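Local structure of RagB/SusD domain protein (Flavobacterium johnsoniae, 5J5U) at residues 276-281 / 370-375. The protein binds chitin and, as a SusD homolog, probably captures chitin chains at the outer membrane for uptake by the bacterium. Sequence-based numbering, arbitrary orientation.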
loop_
_atom_site.group_PDB
_atom_site.type_symbol
_atom_site.label_atom_id
_atom_site.label_comp_id
_atom_site.label_asym_id
_atom_site.label_seq_id
_atom_site.Cartn_x
_atom_site.Cartn_y
_atom_site.Cartn_z
ATOM N N LEU A 276 -17.484 7.691 -4.411
ATOM C CA LEU A 276 -17.186 8.976 -5.057
ATOM C C LEU A 276 -17.209 10.184 -4.105
ATOM O O LEU A 276 -16.208 10.918 -3.991
ATOM C CB LEU A 276 -18.165 9.218 -6.212
ATOM C CG LEU A 276 -18.003 10.534 -6.971
ATOM C CD1 LEU A 276 -16.621 10.597 -7.595
ATOM C CD2 LEU A 276 -19.068 10.678 -8.057
ATOM N N LYS A 277 -18.343 10.385 -3.429
ATOM C CA LYS A 277 -18.517 11.521 -2.509
ATOM C C LYS A 277 -18.030 11.224 -1.092
ATOM O O LYS A 277 -17.840 12.147 -0.287
ATOM C CB LYS A 277 -19.991 11.964 -2.461
ATOM C CG LYS A 277 -20.624 12.173 -3.817
ATOM C CD LYS A 277 -22.132 12.373 -3.682
ATOM C CE LYS A 277 -22.736 12.951 -4.944
ATOM N NZ LYS A 277 -24.200 13.152 -4.783
ATOM N N MET A 278 -17.826 9.945 -0.783
ATOM C CA MET A 278 -17.176 9.593 0.472
ATOM C C MET A 278 -15.724 10.066 0.424
ATOM O O MET A 278 -15.123 10.334 1.459
ATOM C CB MET A 278 -17.237 8.081 0.719
ATOM C CG MET A 278 -18.651 7.492 0.700
ATOM S SD MET A 278 -18.697 5.705 0.956
ATOM C CE MET A 278 -18.046 5.606 2.629
ATOM N N LEU A 279 -15.167 10.155 -0.787
ATOM C CA LEU A 279 -13.754 10.508 -0.971
ATOM C C LEU A 279 -13.555 11.957 -1.433
ATOM O O LEU A 279 -12.711 12.665 -0.901
ATOM C CB LEU A 279 -13.087 9.559 -1.992
ATOM C CG LEU A 279 -12.950 8.084 -1.621
ATOM C CD1 LEU A 279 -12.570 7.236 -2.826
ATOM C CD2 LEU A 279 -11.947 7.909 -0.510
ATOM N N ALA A 280 -14.324 12.382 -2.436
ATOM C CA ALA A 280 -14.100 13.676 -3.088
ATOM C C ALA A 280 -15.079 14.783 -2.656
ATOM O O ALA A 280 -16.272 14.549 -2.467
ATOM C CB ALA A 280 -14.170 13.506 -4.585
ATOM N N THR A 281 -14.566 16.000 -2.543
ATOM C CA THR A 281 -15.403 17.159 -2.352
ATOM C C THR A 281 -15.771 17.715 -3.726
ATOM O O THR A 281 -14.973 17.634 -4.670
ATOM C CB THR A 281 -14.701 18.237 -1.547
ATOM O OG1 THR A 281 -13.591 18.738 -2.300
ATOM C CG2 THR A 281 -14.229 17.692 -0.208
ATOM N N LYS A 370 -17.262 -0.049 2.377
ATOM C CA LYS A 370 -17.556 0.164 3.794
ATOM C C LYS A 370 -16.344 0.506 4.637
ATOM O O LYS A 370 -16.506 1.053 5.729
ATOM C CB LYS A 370 -18.260 -1.060 4.408
ATOM C CG LYS A 370 -19.738 -1.176 4.007
ATOM C CD LYS A 370 -20.441 -2.425 4.551
ATOM C CE LYS A 370 -21.927 -2.403 4.154
ATOM N NZ LYS A 370 -22.711 -3.541 4.707
ATOM N N GLN A 371 -15.139 0.182 4.161
ATOM C CA GLN A 371 -13.947 0.405 4.986
ATOM C C GLN A 371 -13.687 1.899 5.173
ATOM O O GLN A 371 -13.006 2.306 6.107
ATOM C CB GLN A 371 -12.717 -0.276 4.366
ATOM C CG GLN A 371 -11.969 0.588 3.361
ATOM C CD GLN A 371 -10.922 -0.180 2.577
ATOM O OE1 GLN A 371 -11.018 -1.396 2.415
ATOM N NE2 GLN A 371 -9.916 0.533 2.077
ATOM N N LEU A 372 -14.260 2.712 4.295
ATOM C CA LEU A 372 -14.077 4.160 4.362
ATOM C C LEU A 372 -14.814 4.792 5.549
ATOM O O LEU A 372 -14.535 5.930 5.934
ATOM C CB LEU A 372 -14.552 4.814 3.061
ATOM C CG LEU A 372 -13.897 4.428 1.737
ATOM C CD1 LEU A 372 -14.371 5.386 0.665
ATOM C CD2 LEU A 372 -12.383 4.470 1.833
ATOM N N GLU A 373 -15.745 4.051 6.138
ATOM C CA GLU A 373 -16.535 4.598 7.230
ATOM C C GLU A 373 -15.658 4.987 8.416
ATOM O O GLU A 373 -15.876 6.009 9.064
ATOM C CB GLU A 373 -17.592 3.590 7.662
ATOM C CG GLU A 373 -18.636 3.307 6.586
ATOM C CD GLU A 373 -19.636 2.253 7.013
ATOM O OE1 GLU A 373 -19.684 1.921 8.221
ATOM O OE2 GLU A 373 -20.352 1.731 6.138
ATOM N N VAL A 374 -14.618 4.202 8.660
ATOM C CA VAL A 374 -13.773 4.443 9.819
ATOM C C VAL A 374 -13.039 5.776 9.682
ATOM O O VAL A 374 -12.567 6.320 10.670
ATOM C CB VAL A 374 -12.771 3.291 10.028
ATOM C CG1 VAL A 374 -11.772 3.224 8.889
ATOM C CG2 VAL A 374 -12.074 3.431 11.371
ATOM N N TYR A 375 -12.998 6.318 8.464
ATOM C CA TYR A 375 -12.372 7.615 8.199
ATOM C C TYR A 375 -13.302 8.761 8.584
ATOM O O TYR A 375 -12.917 9.922 8.508
ATOM C CB TYR A 375 -11.991 7.756 6.720
ATOM C CG TYR A 375 -10.917 6.812 6.269
ATOM C CD1 TYR A 375 -9.777 6.619 7.027
ATOM C CD2 TYR A 375 -11.053 6.090 5.092
ATOM C CE1 TYR A 375 -8.783 5.743 6.620
ATOM C CE2 TYR A 375 -10.066 5.212 4.676
ATOM C CZ TYR A 375 -8.934 5.041 5.450
ATOM O OH TYR A 375 -7.947 4.168 5.053
#
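Leu372 reaches across to the short helix 276-279 and lodges its branched end between Met278 and Leu279, a small apolar contact without a hydrogen bond between the two segments. Its CD1 does most of the touching: it lies 3.9 Å from Met278 CB, while on the other residue it meets both the branch point and one methyl, with Leu279 CD2 at 3.7 Å. Leu279 presents this end of its side chain roughly at a right angle to that of Leu372. Met278 comes in obliquely over the base of the same leucine. Its chain is extended through SD and then bends at the last torsion (chi3 64°), which brings the terminal methyl CE to 3.6 Å from Leu372 CB. Met278 and Leu372 are also where the backbones come nearest, with 7.4 Å between their CA atoms, and the contact across this gap is made mainly by side chains. The second methyl of Leu372, CD2, lies in the plane of the Tyr375 ring at its edge, and a 3-10 bond runs from Tyr375 N to Leu372 O (3.0 Å). In segment 276-281, Ala280 N hydrogen-bonds to Leu276 O at 2.8 Å, where the chain leaves the helix for strand 280-281. Beyond the segments, Tyr324 OH takes up the carbonyl of Met278 by a hydrogen bond, and Leu279 is paired through its backbone with Gln322 and packs on Leu268 of helix 262-270. The contact thus joins a one-turn helix leading into a two-stranded antiparallel sheet to residues 370-375, where helix 357-371 gives way to a 3-10 segment, a buried apolar junction within the mainly helical SusD fold, whose family belongs to the TPR clan.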